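Local coordinates for outer membrane protein SusF (Bacteroides thetaiotaomicron, PDB 4FE9) that binds starch at the surface of the cell, before the starch is transported into the periplasm for degradation, at residues Tyr154-Gly157 and Asp158-Trp162; Leu263-Gly267 and Ser268-Trp272; Phe319-Val322 and Asp323-Gln327; Val354-Gly358 and Asp359-Ile363. All coordinates share one frame; numbering follows the deposited sequence.

Contact 1. Residues Tyr154-Gly157 and Asp158-Trp162. With GLC (alpha-D-glucopyranose), chain B; GLC (alpha-D-glucopyranose), chain C.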
loop_
_atom_site.group_PDB
_atom_site.type_symbol
_atom_site.label_atom_id
_atom_site.label_comp_id
_atom_site.label_asym_id
_atom_site.label_seq_id
_atom_site.Cartn_x
_atom_site.Cartn_y
_atom_site.Cartn_z
ATOM N N TYR A 154 18.074 -13.503 5.802
ATOM C CA TYR A 154 18.311 -12.966 7.134
ATOM C C TYR A 154 18.735 -11.475 7.054
ATOM O O TYR A 154 19.393 -11.065 6.077
ATOM C CB TYR A 154 19.400 -13.777 7.804
ATOM C CG TYR A 154 18.948 -15.139 8.203
ATOM C CD1 TYR A 154 18.826 -16.156 7.259
ATOM C CD2 TYR A 154 18.611 -15.424 9.527
ATOM C CE1 TYR A 154 18.397 -17.433 7.627
ATOM C CE2 TYR A 154 18.219 -16.701 9.912
ATOM C CZ TYR A 154 18.088 -17.695 8.957
ATOM O OH TYR A 154 17.636 -18.943 9.323
ATOM N N ILE A 155 18.348 -10.679 8.055
ATOM C CA ILE A 155 18.921 -9.340 8.239
ATOM C C ILE A 155 20.025 -9.379 9.276
ATOM O O ILE A 155 19.863 -9.971 10.373
ATOM C CB ILE A 155 17.880 -8.330 8.690
ATOM C CG1 ILE A 155 16.699 -8.284 7.722
ATOM C CG2 ILE A 155 18.516 -6.940 8.927
ATOM C CD1 ILE A 155 17.005 -7.623 6.444
ATOM N N VAL A 156 21.122 -8.695 8.964
ATOM C CA VAL A 156 22.210 -8.475 9.891
ATOM C C VAL A 156 22.562 -6.960 9.796
ATOM O O VAL A 156 22.702 -6.427 8.699
ATOM C CB VAL A 156 23.450 -9.314 9.459
ATOM C CG1 VAL A 156 24.680 -8.957 10.266
ATOM C CG2 VAL A 156 23.162 -10.782 9.596
ATOM N N GLY A 157 22.699 -6.283 10.930
ATOM C CA GLY A 157 23.080 -4.871 10.925
ATOM C C GLY A 157 23.526 -4.347 12.274
ATOM O O GLY A 157 23.895 -5.126 13.159
ATOM N N ASP A 158 23.663 -3.022 12.370
ATOM C CA ASP A 158 24.102 -2.380 13.628
ATOM C C ASP A 158 23.151 -2.787 14.754
ATOM O O ASP A 158 23.585 -3.009 15.872
ATOM C CB ASP A 158 24.118 -0.852 13.522
ATOM C CG ASP A 158 25.012 -0.321 12.358
ATOM O OD1 ASP A 158 24.632 0.700 11.741
ATOM O OD2 ASP A 158 26.151 -0.777 12.214
ATOM N N PHE A 159 21.865 -2.956 14.435
ATOM C CA PHE A 159 20.874 -3.217 15.461
ATOM C C PHE A 159 20.867 -4.636 15.971
ATOM O O PHE A 159 20.415 -4.891 17.094
ATOM C CB PHE A 159 19.456 -2.740 15.047
ATOM C CG PHE A 159 18.768 -3.641 14.023
ATOM C CD1 PHE A 159 17.865 -4.607 14.432
ATOM C CD2 PHE A 159 18.960 -3.441 12.656
ATOM C CE1 PHE A 159 17.239 -5.443 13.494
ATOM C CE2 PHE A 159 18.340 -4.249 11.724
ATOM C CZ PHE A 159 17.487 -5.262 12.137
ATOM N N THR A 160 21.390 -5.568 15.176
ATOM C CA THR A 160 21.503 -6.935 15.611
ATOM C C THR A 160 22.887 -7.218 16.191
ATOM O O THR A 160 23.028 -8.114 17.003
ATOM C CB THR A 160 21.231 -7.980 14.435
ATOM O OG1 THR A 160 22.305 -7.927 13.464
ATOM C CG2 THR A 160 19.883 -7.708 13.745
ATOM N N GLY A 161 23.917 -6.608 15.601
ATOM C CA GLY A 161 25.277 -7.134 15.698
ATOM C C GLY A 161 25.674 -7.861 14.420
ATOM O O GLY A 161 24.909 -8.653 13.883
ATOM N N TRP A 162 26.842 -7.530 13.890
ATOM C CA TRP A 162 27.247 -8.056 12.609
ATOM C C TRP A 162 27.837 -9.483 12.745
ATOM O O TRP A 162 28.992 -9.695 12.471
ATOM C CB TRP A 162 28.242 -7.096 11.932
ATOM C CG TRP A 162 27.643 -5.742 11.602
ATOM C CD1 TRP A 162 27.621 -4.632 12.409
ATOM C CD2 TRP A 162 26.990 -5.358 10.376
ATOM N NE1 TRP A 162 26.959 -3.594 11.767
ATOM C CE2 TRP A 162 26.604 -4.007 10.506
ATOM C CE3 TRP A 162 26.703 -6.025 9.176
ATOM C CZ2 TRP A 162 25.997 -3.291 9.455
ATOM C CZ3 TRP A 162 26.026 -5.332 8.166
ATOM C CH2 TRP A 162 25.674 -3.988 8.315
HETATM C C1 GLC B . 30.703 -6.140 7.286
HETATM C C2 GLC B . 29.668 -5.628 6.293
HETATM C C3 GLC B . 29.744 -4.102 6.209
HETATM C C4 GLC B . 29.531 -3.514 7.588
HETATM C C5 GLC B . 30.516 -4.119 8.582
HETATM C C6 GLC B . 30.149 -3.651 9.979
HETATM O O2 GLC B . 29.964 -6.152 4.992
HETATM O O3 GLC B . 28.721 -3.656 5.333
HETATM O O4 GLC B . 29.683 -2.105 7.559
HETATM O O5 GLC B . 30.436 -5.579 8.580
HETATM O O6 GLC B . 31.150 -4.080 10.869
HETATM C C1 GLC C . 28.442 -1.457 7.513
HETATM C C2 GLC C . 28.499 -0.320 6.538
HETATM C C3 GLC C . 29.547 0.693 6.949
HETATM C C4 GLC C . 29.399 1.072 8.416
HETATM C C5 GLC C . 28.949 0.126 9.262
HETATM C C6 GLC C . 28.796 0.497 10.711
HETATM O O2 GLC C . 28.826 -0.847 5.241
HETATM O O3 GLC C . 29.427 1.822 6.093
HETATM O O4 GLC C . 30.460 1.880 9.002
HETATM O O5 GLC C . 28.115 -0.966 8.794
HETATM O O6 GLC C . 27.507 1.095 10.863
#
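I155 CG2 meets the far end of the F159 ring, 3.8 Å from CZ. V156 comes next. Its CG1 lies anti to the backbone N (chi1 171°), which sets it beside the indole of W162, 3.7 Å from CE3. G157 ends the strand. Its N-H gives a nearly straight bond to T160 OG1 (3.0 Å, 172°). T160 OG1 also gives a bond to G161 O. G157 O accepts twice, from G161 N and, from above the carbonyl plane, from T160 N, so the chain is turned back on itself. G157 CA sits over the six-membered ring of W162 in a CH-pi contact, 3.6 Å from the centroid. On the opposite face of the indole lies C6 of the chain B glucose, 3.6 Å from W162 CE2. In the plane of the indole, W162 NE1 bonds D158 OD2 (3.0 Å). D158 OD2 also takes O6 of the chain C glucose at 2.7 Å. D158 OD1 is held by the N of N191. With an alanine here in place of W162, the sugar would probably lose its flat support, and D158 OD2 its indole donor. K193, D216 and N191 give the bound sugar further hydrogen bonds. The chemistry is that of a starch site in carbohydrate-binding module 1: an indole whose N-H is held by the neighbouring carboxylate of D158, which also takes a sugar hydroxyl.

Contact 2. Residues Leu263-Gly267 and Ser268-Trp272. With GLC (alpha-D-glucopyranose), chain D.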
loop_
_atom_site.group_PDB
_atom_site.type_symbol
_atom_site.label_atom_id
_atom_site.label_comp_id
_atom_site.label_asym_id
_atom_site.label_seq_id
_atom_site.Cartn_x
_atom_site.Cartn_y
_atom_site.Cartn_z
ATOM N N LEU A 263 -8.117 6.059 18.283
ATOM C CA LEU A 263 -8.505 6.883 17.139
ATOM C C LEU A 263 -9.889 7.483 17.342
ATOM O O LEU A 263 -10.789 6.839 17.910
ATOM C CB LEU A 263 -8.500 6.060 15.844
ATOM C CG LEU A 263 -8.496 6.909 14.573
ATOM C CD1 LEU A 263 -7.109 7.520 14.331
ATOM C CD2 LEU A 263 -8.947 6.098 13.382
ATOM N N TYR A 264 -10.036 8.733 16.918
ATOM C CA TYR A 264 -11.239 9.503 17.178
ATOM C C TYR A 264 -11.656 10.209 15.905
ATOM O O TYR A 264 -10.814 10.488 15.038
ATOM C CB TYR A 264 -10.992 10.540 18.262
ATOM C CG TYR A 264 -10.647 9.958 19.624
ATOM C CD1 TYR A 264 -11.643 9.713 20.572
ATOM C CD2 TYR A 264 -9.322 9.695 19.972
ATOM C CE1 TYR A 264 -11.327 9.199 21.834
ATOM C CE2 TYR A 264 -8.997 9.152 21.202
ATOM C CZ TYR A 264 -10.002 8.870 22.114
ATOM O OH TYR A 264 -9.664 8.395 23.348
ATOM N N MET A 265 -12.966 10.324 15.729
ATOM C CA MET A 265 -13.561 11.003 14.590
ATOM C C MET A 265 -14.284 12.241 15.073
ATOM O O MET A 265 -14.907 12.232 16.140
ATOM C CB MET A 265 -14.554 10.079 13.896
ATOM C CG MET A 265 -15.355 10.749 12.753
ATOM S SD MET A 265 -16.357 9.585 11.855
ATOM C CE MET A 265 -17.774 9.501 12.951
ATOM N N THR A 266 -14.014 13.355 14.406
ATOM C CA THR A 266 -14.836 14.539 14.522
ATOM C C THR A 266 -15.301 14.955 13.120
ATOM O O THR A 266 -15.171 14.177 12.154
ATOM C CB THR A 266 -14.080 15.676 15.213
ATOM O OG1 THR A 266 -14.989 16.728 15.553
ATOM C CG2 THR A 266 -12.954 16.228 14.316
ATOM N N GLY A 267 -15.948 16.115 13.027
ATOM C CA GLY A 267 -16.868 16.362 11.936
ATOM C C GLY A 267 -17.557 17.705 11.993
ATOM O O GLY A 267 -17.556 18.389 13.039
ATOM N N SER A 268 -18.081 18.122 10.838
ATOM C CA SER A 268 -19.045 19.229 10.771
ATOM C C SER A 268 -20.218 18.992 11.707
ATOM O O SER A 268 -20.549 19.852 12.505
ATOM C CB SER A 268 -19.538 19.460 9.323
ATOM O OG SER A 268 -19.942 18.247 8.702
ATOM N N ALA A 269 -20.760 17.778 11.689
ATOM C CA ALA A 269 -21.859 17.411 12.600
ATOM C C ALA A 269 -21.462 17.325 14.097
ATOM O O ALA A 269 -22.294 16.988 14.934
ATOM C CB ALA A 269 -22.518 16.123 12.146
ATOM N N TYR A 270 -20.200 17.643 14.423
ATOM C CA TYR A 270 -19.690 17.522 15.817
ATOM C C TYR A 270 -18.966 18.765 16.250
ATOM O O TYR A 270 -18.023 18.696 17.051
ATOM C CB TYR A 270 -18.734 16.321 15.975
ATOM C CG TYR A 270 -19.312 14.994 15.555
ATOM C CD1 TYR A 270 -20.200 14.307 16.374
ATOM C CD2 TYR A 270 -18.998 14.451 14.342
ATOM C CE1 TYR A 270 -20.761 13.085 15.968
ATOM C CE2 TYR A 270 -19.580 13.268 13.905
ATOM C CZ TYR A 270 -20.431 12.572 14.746
ATOM O OH TYR A 270 -21.004 11.391 14.311
ATOM N N ASN A 271 -19.270 19.875 15.588
ATOM C CA ASN A 271 -18.707 21.148 15.951
ATOM C C ASN A 271 -17.229 21.259 15.637
ATOM O O ASN A 271 -16.500 22.002 16.296
ATOM C CB ASN A 271 -18.967 21.452 17.435
ATOM C CG ASN A 271 -19.063 22.952 17.717
ATOM O OD1 ASN A 271 -19.692 23.695 16.957
ATOM N ND2 ASN A 271 -18.382 23.407 18.757
ATOM N N TRP A 272 -16.785 20.545 14.600
ATOM C CA TRP A 272 -15.340 20.455 14.286
ATOM C C TRP A 272 -14.422 20.400 15.538
ATOM O O TRP A 272 -13.404 21.096 15.602
ATOM C CB TRP A 272 -14.913 21.606 13.351
ATOM C CG TRP A 272 -15.380 21.417 11.936
ATOM C CD1 TRP A 272 -16.338 22.152 11.270
ATOM C CD2 TRP A 272 -15.008 20.359 11.058
ATOM N NE1 TRP A 272 -16.567 21.606 10.020
ATOM C CE2 TRP A 272 -15.744 20.524 9.856
ATOM C CE3 TRP A 272 -14.134 19.269 11.171
ATOM C CZ2 TRP A 272 -15.631 19.635 8.784
ATOM C CZ3 TRP A 272 -14.007 18.395 10.087
ATOM C CH2 TRP A 272 -14.723 18.600 8.905
HETATM C C1 GLC D . -11.220 21.635 10.625
HETATM C C2 GLC D . -11.831 21.363 9.269
HETATM C C3 GLC D . -12.195 22.677 8.558
HETATM C C4 GLC D . -13.083 23.538 9.432
HETATM C C5 GLC D . -12.352 23.778 10.750
HETATM C C6 GLC D . -13.212 24.577 11.722
HETATM O O2 GLC D . -10.832 20.711 8.498
HETATM O O3 GLC D . -12.856 22.395 7.323
HETATM O O4 GLC D . -13.324 24.788 8.762
HETATM O O5 GLC D . -12.051 22.532 11.377
HETATM O O6 GLC D . -12.381 25.015 12.796
#
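The backbone of G267 lies against one face of the W272 indole. G267 C and S268 N lie over the centre of that face. G267 CA makes a CH-pi contact with the six-membered ring, 4.2 Å from its centroid. W272 CG is anti to its carbonyl carbon, beside the backbone N (chi1 -74°). This folds the ring back over the end of strand 264-267. C2 of the chain D glucose lies over the opposite face, 3.6 Å from W272 CE3. The turn is closed at G267 O, which accepts W272 N at 2.8 Å and, weakly, Y270 N at 3.1 Å. Y270 folds to the other side of G267. Its ring meets G267 edge-on, with CD2 3.7 Å from G267 CA. G267 N is buried beside that edge without a partner in the model. M265 is extended up to its sulfur and then bends (chi3 82°), which brings CE to 4.0 Å from Y270 OH. T266 and Y270 run alongside each other, pointing opposite ways, with T266 OG1 3.8 Å from Y270 CB. T266 OG1 is bonded to A281 O, and S268 OG to Q306 N. The W272 carbonyl accepts from W315 NE1, which joins two tryptophans of the pocket. With K308, D318 and N341 they line the glycan pocket of carbohydrate-binding module 2, and a sugar lying on an indole face is typical of such starch-binding sites.

Contact 3. Residues Phe319-Val322 and Asp323-Gln327; sequences FGFV and DAISQ
I325 makes the apolar contacts of this turn, meeting both F321 and V322. Its CG1 is anti to the carbonyl carbon (chi1 -55°) and its chain runs on extended. CD1 thereby ends 4.0 Å from F321 CE1, and the methyl comes at a slant to the ring. V322 lies across I325 at about a right angle, with its CG2 4.0 Å from I325 CG1. L342 of the neighbouring strand touches both F321 and I325. A glycine in place of I325 would probably open a gap beside V322 and leave the F321 ring freer to turn.

The polar contacts are few. No hydrogen bond joins 319-322 to 323-327. V322 O is buried without a partner in the model, and I325 CG1 covers it at 3.5 Å. Within the second segment, I325 N gives a weak bond to D323 O at 2.9 Å. Beyond the turn, S326 N is bonded to E364 OE1, which ties the loop to strand 360-366. S326 OG is bonded to E328 OE1 and Q327 NE2 to D331 OD2.

The weak bond closes an inverse gamma turn centred on A324. The turn leads to S326 at the N-cap position of helix 327-333 in carbohydrate-binding module 2.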
loop_
_atom_site.group_PDB
_atom_site.type_symbol
_atom_site.label_atom_id
_atom_site.label_comp_id
_atom_site.label_asym_id
_atom_site.label_seq_id
_atom_site.Cartn_x
_atom_site.Cartn_y
_atom_site.Cartn_z
ATOM N N PHE A 319 -6.232 13.422 9.996
ATOM C CA PHE A 319 -6.350 13.192 8.565
ATOM C C PHE A 319 -7.811 13.049 8.163
ATOM O O PHE A 319 -8.669 12.733 8.992
ATOM C CB PHE A 319 -5.558 11.948 8.139
ATOM C CG PHE A 319 -5.952 10.688 8.876
ATOM C CD1 PHE A 319 -6.805 9.749 8.281
ATOM C CD2 PHE A 319 -5.359 10.370 10.098
ATOM C CE1 PHE A 319 -7.161 8.566 8.956
ATOM C CE2 PHE A 319 -5.768 9.240 10.822
ATOM C CZ PHE A 319 -6.644 8.314 10.244
ATOM N N GLY A 320 -8.086 13.259 6.882
ATOM C CA GLY A 320 -9.441 13.174 6.370
ATOM C C GLY A 320 -9.489 12.301 5.132
ATOM O O GLY A 320 -9.208 11.085 5.194
ATOM N N PHE A 321 -9.754 12.923 3.984
ATOM C CA PHE A 321 -9.680 12.206 2.717
ATOM C C PHE A 321 -8.222 11.730 2.464
ATOM O O PHE A 321 -7.267 12.481 2.679
ATOM C CB PHE A 321 -10.180 13.105 1.570
ATOM C CG PHE A 321 -10.261 12.413 0.254
ATOM C CD1 PHE A 321 -11.404 11.697 -0.101
ATOM C CD2 PHE A 321 -9.163 12.417 -0.621
ATOM C CE1 PHE A 321 -11.424 10.897 -1.260
ATOM C CE2 PHE A 321 -9.234 11.752 -1.855
ATOM C CZ PHE A 321 -10.366 10.964 -2.164
ATOM N N VAL A 322 -8.071 10.443 2.161
ATOM C CA VAL A 322 -6.770 9.867 1.870
ATOM C C VAL A 322 -6.850 9.067 0.570
ATOM O O VAL A 322 -7.929 8.795 0.078
ATOM C CB VAL A 322 -6.283 8.913 3.017
ATOM C CG1 VAL A 322 -6.297 9.622 4.350
ATOM C CG2 VAL A 322 -7.136 7.667 3.068
ATOM N N ASP A 323 -5.713 8.567 0.101
ATOM C CA ASP A 323 -5.679 7.916 -1.205
ATOM C C ASP A 323 -6.212 6.475 -1.243
ATOM O O ASP A 323 -6.868 6.092 -2.197
ATOM C CB ASP A 323 -4.289 7.998 -1.815
ATOM C CG ASP A 323 -4.198 9.058 -2.901
ATOM O OD1 ASP A 323 -4.011 10.257 -2.547
ATOM O OD2 ASP A 323 -4.413 8.706 -4.103
ATOM N N ALA A 324 -5.964 5.687 -0.197
ATOM C CA ALA A 324 -6.416 4.284 -0.218
ATOM C C ALA A 324 -7.860 4.157 0.291
ATOM O O ALA A 324 -8.110 3.747 1.459
ATOM C CB ALA A 324 -5.451 3.370 0.576
ATOM N N ILE A 325 -8.795 4.668 -0.509
ATOM C CA ILE A 325 -10.217 4.410 -0.300
ATOM C C ILE A 325 -10.779 3.645 -1.504
ATOM O O ILE A 325 -10.657 4.095 -2.627
ATOM C CB ILE A 325 -11.005 5.740 -0.084
ATOM C CG1 ILE A 325 -10.385 6.546 1.071
ATOM C CG2 ILE A 325 -12.497 5.458 0.178
ATOM C CD1 ILE A 325 -11.087 7.863 1.382
ATOM N N SER A 326 -11.112 2.392 -1.278
ATOM C CA SER A 326 -11.954 1.613 -2.174
ATOM C C SER A 326 -12.797 2.476 -3.134
ATOM O O SER A 326 -13.479 3.421 -2.702
ATOM C CB SER A 326 -12.896 0.768 -1.339
ATOM O OG SER A 326 -12.953 -0.524 -1.834
ATOM N N GLN A 327 -12.900 2.030 -4.390
ATOM C CA GLN A 327 -13.981 2.503 -5.268
ATOM C C GLN A 327 -15.356 2.084 -4.722
ATOM O O GLN A 327 -16.301 2.881 -4.739
ATOM C CB GLN A 327 -13.796 2.007 -6.723
ATOM C CG GLN A 327 -14.768 2.676 -7.768
ATOM C CD GLN A 327 -14.724 4.223 -7.726
ATOM O OE1 GLN A 327 -13.663 4.832 -7.838
ATOM N NE2 GLN A 327 -15.875 4.839 -7.505
#

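Contact 4. Residues Val354-Gly358 and Asp359-Ile363; sequences VSVIG and DDKVI
The flat groups of S355 and V362 are peptides, since no aromatic ring takes part. They meet at their edges as a hydrogen-bonded pair, with S355 N to V362 O and V362 N to S355 O both at 2.9 Å. The carboxylates of D359 and D360 are the other flat groups. D360 OD2 makes a salt bridge with K255 NZ. One face of the sheet carries V354, V356, K361 and I363, and the other S355, I357, D360 and V362. On the first face V354 CG1 is anti to its backbone N (chi1 -178°), which places it 4.3 Å from I363 CG1. F309 touches both residues. V356 CG2 meets K361 CG at 4.3 Å, near the bend of the lysine chain. The arrangement is a beta hairpin, and its strand 360-366 lies at the border of an antiparallel sheet. The strands run almost exactly antiparallel (177°). A type II' turn from I357 to D360 joins them. G358 takes the second place of this turn with a positive phi (52°), which suits a residue without a side chain. Here I357 N bonds D360 O at 3.1 Å, and D360 N returns a weak bond to I357 O. Between the pairs, K361 CA makes a CA-H...O contact with S355 O at 3.3 Å. A water donates to D360 O at 3.3 Å and is also weakly linked to S355 OG.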
loop_
_atom_site.group_PDB
_atom_site.type_symbol
_atom_site.label_atom_id
_atom_site.label_comp_id
_atom_site.label_asym_id
_atom_site.label_seq_id
_atom_site.Cartn_x
_atom_site.Cartn_y
_atom_site.Cartn_z
ATOM N N VAL A 354 -10.970 1.964 9.651
ATOM C CA VAL A 354 -9.809 2.846 9.470
ATOM C C VAL A 354 -8.498 2.111 9.903
ATOM O O VAL A 354 -8.460 1.408 10.936
ATOM C CB VAL A 354 -9.925 4.150 10.281
ATOM C CG1 VAL A 354 -8.704 5.064 10.011
ATOM C CG2 VAL A 354 -11.222 4.898 9.980
ATOM N N SER A 355 -7.471 2.211 9.082
ATOM C CA SER A 355 -6.188 1.588 9.395
ATOM C C SER A 355 -5.061 2.602 9.207
ATOM O O SER A 355 -5.054 3.358 8.233
ATOM C CB SER A 355 -5.974 0.372 8.497
ATOM O OG SER A 355 -4.805 -0.329 8.855
ATOM N N VAL A 356 -4.169 2.694 10.184
ATOM C CA VAL A 356 -3.079 3.688 10.162
ATOM C C VAL A 356 -1.807 2.994 10.645
ATOM O O VAL A 356 -1.746 2.506 11.791
ATOM C CB VAL A 356 -3.384 4.871 11.122
ATOM C CG1 VAL A 356 -2.224 5.891 11.154
ATOM C CG2 VAL A 356 -4.687 5.548 10.739
ATOM N N ILE A 357 -0.864 2.798 9.752
ATOM C CA ILE A 357 0.431 2.344 10.174
ATOM C C ILE A 357 1.497 3.235 9.606
ATOM O O ILE A 357 1.532 3.466 8.401
ATOM C CB ILE A 357 0.682 0.906 9.779
ATOM C CG1 ILE A 357 -0.258 -0.015 10.539
ATOM C CG2 ILE A 357 2.149 0.507 10.101
ATOM C CD1 ILE A 357 -0.741 -1.180 9.725
ATOM N N GLY A 358 2.278 3.848 10.494
ATOM C CA GLY A 358 3.208 4.880 10.107
ATOM C C GLY A 358 2.529 5.960 9.285
ATOM O O GLY A 358 1.621 6.629 9.763
ATOM N N ASP A 359 2.874 6.002 7.998
ATOM C CA ASP A 359 2.344 7.007 7.059
ATOM C C ASP A 359 1.095 6.527 6.299
ATOM O O ASP A 359 0.333 7.347 5.806
ATOM C CB ASP A 359 3.427 7.385 6.045
ATOM C CG ASP A 359 4.505 8.264 6.648
ATOM O OD1 ASP A 359 4.157 9.339 7.209
ATOM O OD2 ASP A 359 5.698 7.865 6.596
ATOM N N ASP A 360 1.002 5.211 6.063
ATOM C CA ASP A 360 -0.093 4.622 5.250
ATOM C C ASP A 360 -1.443 4.672 5.983
ATOM O O ASP A 360 -1.607 4.056 7.038
ATOM C CB ASP A 360 0.215 3.151 4.891
ATOM C CG ASP A 360 1.616 2.961 4.286
ATOM O OD1 ASP A 360 2.274 3.984 3.930
ATOM O OD2 ASP A 360 2.041 1.783 4.144
ATOM N N LYS A 361 -2.439 5.256 5.332
ATOM C CA LYS A 361 -3.787 5.271 5.863
ATOM C C LYS A 361 -4.778 4.582 4.903
ATOM O O LYS A 361 -4.644 4.682 3.670
ATOM C CB LYS A 361 -4.221 6.711 6.141
ATOM C CG LYS A 361 -3.320 7.443 7.118
ATOM C CD LYS A 361 -3.210 8.887 6.788
ATOM C CE LYS A 361 -2.170 9.572 7.661
ATOM N NZ LYS A 361 -1.566 10.712 6.926
ATOM N N VAL A 362 -5.717 3.828 5.468
ATOM C CA VAL A 362 -6.848 3.273 4.705
ATOM C C VAL A 362 -8.159 3.631 5.431
ATOM O O VAL A 362 -8.213 3.606 6.661
ATOM C CB VAL A 362 -6.721 1.727 4.572
ATOM C CG1 VAL A 362 -7.927 1.138 3.908
ATOM C CG2 VAL A 362 -5.462 1.376 3.808
ATOM N N ILE A 363 -9.136 4.146 4.687
ATOM C CA ILE A 363 -10.485 4.360 5.232
ATOM C C ILE A 363 -11.477 3.630 4.356
ATOM O O ILE A 363 -11.345 3.675 3.136
ATOM C CB ILE A 363 -10.821 5.841 5.261
ATOM C CG1 ILE A 363 -9.863 6.572 6.179
ATOM C CG2 ILE A 363 -12.286 6.077 5.665
ATOM C CD1 ILE A 363 -9.889 8.103 6.038
HETATM O O HOH W 1 -2.574 0.949 6.522
#

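Contacts 1 and 2 are counterparts in two modules, with centres about 45 Å apart. In each, a strand-ending glycine backs a tryptophan that carries sugar on its other face. Only contact 1 adds a carboxylate to the sugar grip. Contacts 2, 3 and 4 share module 2. Contacts 2 and 4 lie on the same sheet and meet where L263 packs on V354. Contacts 1, 2 and 4 are partly buried, while contact 3 is a surface loop. Yet its F319 packs on L263 and V356, and A324 lies on K361 and V362. The centres of contacts 3 and 4 are about 9 Å apart. Contact 4 is built on backbone bonds, contact 3 on apolar packing; the other two serve ligands.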